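Local structure of GTPase activator-like protein (Chaetomium thermophilum, 6SSH) at residues V7-E12 / I106-S111; I129-T134 / R154-Q159. The protein probably acts through this TSC2-type GAP domain, one piece of a longer protein, as an activator of GTP hydrolysis by a small GTPase. One frame throughout, in Å; residues are numbered along the deposited sequence.

Both interactions lie in one mixed sheet of the GAP domain and come in series along the chain: interaction 1 pairs strands 2-10 and 104-109, and interaction 2 opens after it with strands 127-134 and 155-162. Their centres are about 10 Å apart. Strands 104-109 and 127-134 are themselves neighbours, so the four strands run side by side, the first three parallel and the fourth reversed. The two contacts meet directly where N of N109 probably donates to O of I131, 2.8 Å away, and where P133 packs on D110. Together they carry the sheet from its buried middle out toward its 176-179 edge.

Interaction 1. Residues V7-E12 / I106-S111; sequences VIYIKE and IVWNDS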
loop_
_atom_site.group_PDB
_atom_site.type_symbol
_atom_site.label_atom_id
_atom_site.label_comp_id
_atom_site.label_asym_id
_atom_site.label_seq_id
_atom_site.Cartn_x
_atom_site.Cartn_y
_atom_site.Cartn_z
ATOM N N VAL A 7 -0.391 0.814 -2.116
ATOM C CA VAL A 7 -1.170 0.881 -0.906
ATOM C C VAL A 7 -2.602 0.692 -1.311
ATOM O O VAL A 7 -3.151 1.492 -2.111
ATOM C CB VAL A 7 -1.058 2.216 -0.142
ATOM C CG1 VAL A 7 -1.848 2.137 1.144
ATOM C CG2 VAL A 7 0.409 2.575 0.111
ATOM N N ILE A 8 -3.215 -0.358 -0.808
ATOM C CA ILE A 8 -4.542 -0.805 -1.251
ATOM C C ILE A 8 -5.512 -0.943 -0.102
ATOM O O ILE A 8 -5.250 -1.757 0.813
ATOM C CB ILE A 8 -4.459 -2.167 -1.944
ATOM C CG1 ILE A 8 -3.415 -2.167 -3.081
ATOM C CG2 ILE A 8 -5.834 -2.570 -2.475
ATOM C CD1 ILE A 8 -2.994 -3.563 -3.546
ATOM N N TYR A 9 -6.602 -0.202 -0.073
ATOM C CA TYR A 9 -7.644 -0.297 0.945
ATOM C C TYR A 9 -8.707 -1.291 0.535
ATOM O O TYR A 9 -9.272 -1.180 -0.570
ATOM C CB TYR A 9 -8.316 1.076 1.158
ATOM C CG TYR A 9 -9.370 1.029 2.235
ATOM C CD1 TYR A 9 -9.020 1.043 3.582
ATOM C CD2 TYR A 9 -10.716 0.916 1.947
ATOM C CE1 TYR A 9 -9.967 0.957 4.571
ATOM C CE2 TYR A 9 -11.681 0.833 2.936
ATOM C CZ TYR A 9 -11.322 0.843 4.272
ATOM O OH TYR A 9 -12.299 0.754 5.218
ATOM N N ILE A 10 -8.981 -2.248 1.418
ATOM C CA ILE A 10 -10.053 -3.229 1.233
ATOM C C ILE A 10 -11.207 -2.915 2.171
ATOM O O ILE A 10 -11.009 -2.890 3.389
ATOM C CB ILE A 10 -9.583 -4.664 1.433
ATOM C CG1 ILE A 10 -8.317 -4.947 0.630
ATOM C CG2 ILE A 10 -10.726 -5.590 1.103
ATOM C CD1 ILE A 10 -7.803 -6.366 0.773
ATOM N N LYS A 11 -12.386 -2.645 1.620
ATOM C CA LYS A 11 -13.565 -2.271 2.384
ATOM C C LYS A 11 -14.262 -3.517 2.929
ATOM O O LYS A 11 -14.146 -4.599 2.371
ATOM C CB LYS A 11 -14.514 -1.436 1.487
ATOM C CG LYS A 11 -15.668 -0.736 2.173
ATOM C CD LYS A 11 -16.444 0.188 1.167
ATOM C CE LYS A 11 -16.606 -0.427 -0.220
ATOM N NZ LYS A 11 -17.810 0.108 -0.943
ATOM N N GLU A 12 -15.073 -3.326 3.962
ATOM C CA GLU A 12 -15.843 -4.399 4.555
ATOM C C GLU A 12 -16.574 -5.252 3.523
ATOM O O GLU A 12 -17.264 -4.700 2.647
ATOM C CB GLU A 12 -16.872 -3.799 5.509
ATOM C CG GLU A 12 -17.676 -4.861 6.273
ATOM C CD GLU A 12 -18.412 -4.279 7.464
ATOM O OE1 GLU A 12 -19.345 -3.481 7.243
ATOM O OE2 GLU A 12 -18.049 -4.631 8.608
ATOM N N ILE A 106 1.313 -2.690 0.274
ATOM C CA ILE A 106 0.704 -2.535 1.592
ATOM C C ILE A 106 -0.779 -2.700 1.437
ATOM O O ILE A 106 -1.388 -2.035 0.529
ATOM C CB ILE A 106 1.050 -1.176 2.190
ATOM C CG1 ILE A 106 2.555 -1.056 2.361
ATOM C CG2 ILE A 106 0.286 -0.924 3.496
ATOM C CD1 ILE A 106 3.036 0.370 2.550
ATOM N N VAL A 107 -1.438 -3.527 2.238
ATOM C CA VAL A 107 -2.853 -3.780 2.167
ATOM C C VAL A 107 -3.518 -3.389 3.467
ATOM O O VAL A 107 -3.102 -3.903 4.537
ATOM C CB VAL A 107 -3.114 -5.275 1.903
ATOM C CG1 VAL A 107 -4.608 -5.596 1.875
ATOM C CG2 VAL A 107 -2.501 -5.700 0.580
ATOM N N TRP A 108 -4.442 -2.469 3.475
ATOM C CA TRP A 108 -5.226 -2.121 4.657
ATOM C C TRP A 108 -6.490 -2.955 4.583
ATOM O O TRP A 108 -7.406 -2.671 3.805
ATOM C CB TRP A 108 -5.500 -0.625 4.708
ATOM C CG TRP A 108 -6.168 -0.254 6.018
ATOM C CD1 TRP A 108 -7.412 -0.566 6.438
ATOM C CD2 TRP A 108 -5.539 0.463 7.119
ATOM N NE1 TRP A 108 -7.635 -0.079 7.726
ATOM C CE2 TRP A 108 -6.494 0.581 8.133
ATOM C CE3 TRP A 108 -4.305 1.052 7.290
ATOM C CZ2 TRP A 108 -6.222 1.235 9.353
ATOM C CZ3 TRP A 108 -4.021 1.709 8.482
ATOM C CH2 TRP A 108 -4.982 1.784 9.500
ATOM N N ASN A 109 -6.512 -4.061 5.325
ATOM C CA ASN A 109 -7.575 -5.032 5.229
ATOM C C ASN A 109 -8.714 -4.735 6.195
ATOM O O ASN A 109 -8.724 -5.211 7.340
ATOM C CB ASN A 109 -7.032 -6.425 5.450
ATOM C CG ASN A 109 -8.130 -7.470 5.337
ATOM O OD1 ASN A 109 -9.150 -7.249 4.701
ATOM N ND2 ASN A 109 -7.911 -8.625 5.991
ATOM N N ASP A 110 -9.686 -3.953 5.762
ATOM C CA ASP A 110 -10.915 -3.739 6.492
ATOM C C ASP A 110 -12.019 -4.687 6.036
ATOM O O ASP A 110 -13.182 -4.466 6.366
ATOM C CB ASP A 110 -11.396 -2.307 6.369
ATOM C CG ASP A 110 -11.008 -1.435 7.536
ATOM O OD1 ASP A 110 -10.383 -1.944 8.494
ATOM O OD2 ASP A 110 -11.262 -0.223 7.480
ATOM N N SER A 111 -11.706 -5.783 5.361
ATOM C CA SER A 111 -12.759 -6.626 4.809
ATOM C C SER A 111 -13.552 -7.408 5.832
ATOM O O SER A 111 -14.645 -7.820 5.538
ATOM C CB SER A 111 -12.199 -7.651 3.837
ATOM O OG SER A 111 -11.459 -8.655 4.483
#
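Y9 and D110 meet through a hydroxyl-carboxylate hydrogen bond, OH of Y9 donating over 2.7 Å to the anti lone pair of OD2 of D110. The carboxylate comes to the edge of the phenol ring, its plane turned 84° from that of the ring. Its other oxygen, OD1, takes a weak bond of 3.4 Å from NE1 of W108, so the aspartate bridges the polar ends of both aromatic side chains. Those rings are near parallel (29°) but slid apart, and they meet mainly through CE1 of Y9 and CD1 of W108, 3.5 Å from each other. Paired in register, Y9 and W108 leave the same face of the sheet, and in both CG is anti to the backbone N, beside the carbonyl carbon; there Y30 meets both rings and F33 meets the indole.

Backbone bonds zip the strands in parallel. I8 gives its N-H to O of I106 and accepts from N of W108; I10 N then bonds O of W108 at 2.9 Å, the straightest of the set at 172°. A more bent bond, from D110 N to I10 O, carries the pairing one residue past the end of strand 104-109.

On the opposite face CD1 of I10 presses tightly on CG1 of V107 at 3.5 Å; CG2 of I10 also reaches CB of S111 at 3.7 Å. Nearby, OD1 of N109 is gripped twice by S111, in the carbonyl plane by OG (2.7 Å) and from above that plane by the backbone N. ND2 of N109 bonds K113, fixing the amide further.

The backbone bond from S111 to OD1 of N109 makes an Asx turn at the end of strand 104-109, which lies parallel to strand 2-10 in the central sheet of the Rap/Ran-GAP domain.

Interaction 2. Residues I129-T134 / R154-Q159; sequences IVITPT and RFVMVQ
T132 and M157 form a hydrogen-bonded antiparallel pair, N of T132 reaching O of M157 at 2.8 Å and the return bond running from M157 N to T132 O. V130 and Q159 repeat the pattern, with V130 N to Q159 O nearly straight at 172°. Between these pairs I131 faces V158 without such bonds; there the CA of V158 lies 3.3 Å from O of V130, in a CA-H...O contact.

Side chains add apolar contacts around I131 and V158. CG2 of I131 touches CG2 of V156 at 3.8 Å, while the side chains of I129 and V158 lie side by side, pointing the same way, with CG2 of I129 4.0 Å from CG1 of V158. On the other face the M157 chain is bent at chi2 (-52°), which places SD; CG and SD each lie 4.1 Å from CG2 of T134. That methyl sits between the backbone N and the carbonyl carbon of its own residue, and also nears O of F155.

Toward T134 the pairing slackens: N of T134 makes just a weak bond to O of F155. A water joins the two strands there, donating to O of T134 and accepting from N of F155. The hydroxyl of T134 turns to the backbone N of R136, and R154 forms a salt bridge with D29.

Helix 183-201 packs on I129, V156 and V158 through A191, L183 and L190. Strand 104-109 flanks 129-134, with I131 against I106 and W108, and strand 176-179 flanks 154-159, with F155 and M157 on I177.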
loop_
_atom_site.group_PDB
_atom_site.type_symbol
_atom_site.label_atom_id
_atom_site.label_comp_id
_atom_site.label_asym_id
_atom_site.label_seq_id
_atom_site.Cartn_x
_atom_site.Cartn_y
_atom_site.Cartn_z
ATOM N N ILE A 129 2.289 -6.504 2.765
ATOM C CA ILE A 129 2.342 -6.056 4.160
ATOM C C ILE A 129 0.929 -5.795 4.567
ATOM O O ILE A 129 0.321 -4.815 4.075
ATOM C CB ILE A 129 3.213 -4.839 4.351
ATOM C CG1 ILE A 129 4.646 -5.145 3.958
ATOM C CG2 ILE A 129 3.143 -4.328 5.796
ATOM C CD1 ILE A 129 5.472 -3.971 3.671
ATOM N N VAL A 130 0.298 -6.686 5.316
ATOM C CA VAL A 130 -1.140 -6.665 5.565
ATOM C C VAL A 130 -1.439 -6.058 6.928
ATOM O O VAL A 130 -0.933 -6.559 7.959
ATOM C CB VAL A 130 -1.746 -8.032 5.454
ATOM C CG1 VAL A 130 -3.211 -7.935 5.604
ATOM C CG2 VAL A 130 -1.363 -8.718 4.146
ATOM N N ILE A 131 -2.207 -4.998 6.988
ATOM C CA ILE A 131 -2.610 -4.253 8.188
ATOM C C ILE A 131 -4.048 -4.623 8.453
ATOM O O ILE A 131 -4.897 -4.384 7.604
ATOM C CB ILE A 131 -2.508 -2.741 7.994
ATOM C CG1 ILE A 131 -1.077 -2.335 7.697
ATOM C CG2 ILE A 131 -3.088 -1.994 9.201
ATOM C CD1 ILE A 131 -0.896 -0.931 7.102
ATOM N N THR A 132 -4.378 -5.169 9.604
ATOM C CA THR A 132 -5.745 -5.530 9.939
ATOM C C THR A 132 -6.086 -4.908 11.278
ATOM O O THR A 132 -5.513 -5.339 12.300
ATOM C CB THR A 132 -5.902 -7.048 10.033
ATOM O OG1 THR A 132 -5.394 -7.653 8.841
ATOM C CG2 THR A 132 -7.333 -7.445 10.164
ATOM N N PRO A 133 -7.004 -3.954 11.344
ATOM C CA PRO A 133 -7.418 -3.388 12.637
ATOM C C PRO A 133 -7.905 -4.474 13.586
ATOM O O PRO A 133 -8.517 -5.464 13.222
ATOM C CB PRO A 133 -8.530 -2.456 12.276
ATOM C CG PRO A 133 -8.135 -1.991 10.851
ATOM C CD PRO A 133 -7.629 -3.241 10.202
ATOM N N THR A 134 -7.598 -4.298 14.881
ATOM C CA THR A 134 -8.009 -5.202 15.946
ATOM C C THR A 134 -8.525 -4.396 17.114
ATOM O O THR A 134 -7.986 -3.319 17.397
ATOM C CB THR A 134 -6.876 -6.084 16.357
ATOM O OG1 THR A 134 -7.328 -6.959 17.400
ATOM C CG2 THR A 134 -5.728 -5.275 16.918
ATOM N N ARG A 154 -4.891 2.550 20.356
ATOM C CA ARG A 154 -5.594 1.755 19.355
ATOM C C ARG A 154 -4.599 1.044 18.484
ATOM O O ARG A 154 -3.597 1.626 18.127
ATOM C CB ARG A 154 -6.539 2.652 18.585
ATOM C CG ARG A 154 -7.519 3.255 19.603
ATOM C CD ARG A 154 -8.780 3.746 18.982
ATOM N NE ARG A 154 -8.460 4.831 18.094
ATOM C CZ ARG A 154 -8.665 4.827 16.783
ATOM N NH1 ARG A 154 -9.297 3.821 16.195
ATOM N NH2 ARG A 154 -8.313 5.891 16.094
ATOM N N PHE A 155 -4.897 -0.192 18.074
ATOM C CA PHE A 155 -3.904 -1.078 17.504
ATOM C C PHE A 155 -4.366 -1.753 16.247
ATOM O O PHE A 155 -5.605 -1.862 16.000
ATOM C CB PHE A 155 -3.470 -2.122 18.540
ATOM C CG PHE A 155 -2.835 -1.518 19.764
ATOM C CD1 PHE A 155 -3.604 -1.004 20.795
ATOM C CD2 PHE A 155 -1.441 -1.462 19.854
ATOM C CE1 PHE A 155 -3.015 -0.387 21.899
ATOM C CE2 PHE A 155 -0.839 -0.857 20.962
ATOM C CZ PHE A 155 -1.625 -0.324 21.968
ATOM N N VAL A 156 -3.391 -2.219 15.476
ATOM C CA VAL A 156 -3.637 -3.081 14.314
ATOM C C VAL A 156 -2.693 -4.281 14.411
ATOM O O VAL A 156 -1.707 -4.276 15.143
ATOM C CB VAL A 156 -3.395 -2.362 12.982
ATOM C CG1 VAL A 156 -4.293 -1.120 12.868
ATOM C CG2 VAL A 156 -1.958 -1.971 12.834
ATOM N N MET A 157 -3.008 -5.333 13.680
ATOM C CA MET A 157 -2.131 -6.424 13.399
ATOM C C MET A 157 -1.425 -6.199 12.110
ATOM O O MET A 157 -2.052 -5.740 11.146
ATOM C CB MET A 157 -2.902 -7.729 13.368
ATOM C CG MET A 157 -3.651 -8.024 14.674
ATOM S SD MET A 157 -2.679 -7.948 16.211
ATOM C CE MET A 157 -1.463 -9.158 15.781
ATOM N N VAL A 158 -0.138 -6.485 12.056
ATOM C CA VAL A 158 0.655 -6.363 10.839
ATOM C C VAL A 158 1.270 -7.704 10.541
ATOM O O VAL A 158 1.895 -8.295 11.443
ATOM C CB VAL A 158 1.799 -5.296 10.943
ATOM C CG1 VAL A 158 2.559 -5.258 9.630
ATOM C CG2 VAL A 158 1.241 -3.947 11.284
ATOM N N GLN A 159 1.056 -8.237 9.352
ATOM C CA GLN A 159 1.556 -9.535 8.920
ATOM C C GLN A 159 2.170 -9.423 7.543
ATOM O O GLN A 159 1.617 -8.751 6.636
ATOM C CB GLN A 159 0.416 -10.537 8.883
ATOM C CG GLN A 159 0.794 -11.957 8.441
ATOM C CD GLN A 159 -0.379 -12.958 8.561
ATOM O OE1 GLN A 159 -1.430 -12.651 9.123
ATOM N NE2 GLN A 159 -0.193 -14.151 8.007
HETATM O O HOH W 1 -6.967 -1.807 19.352
#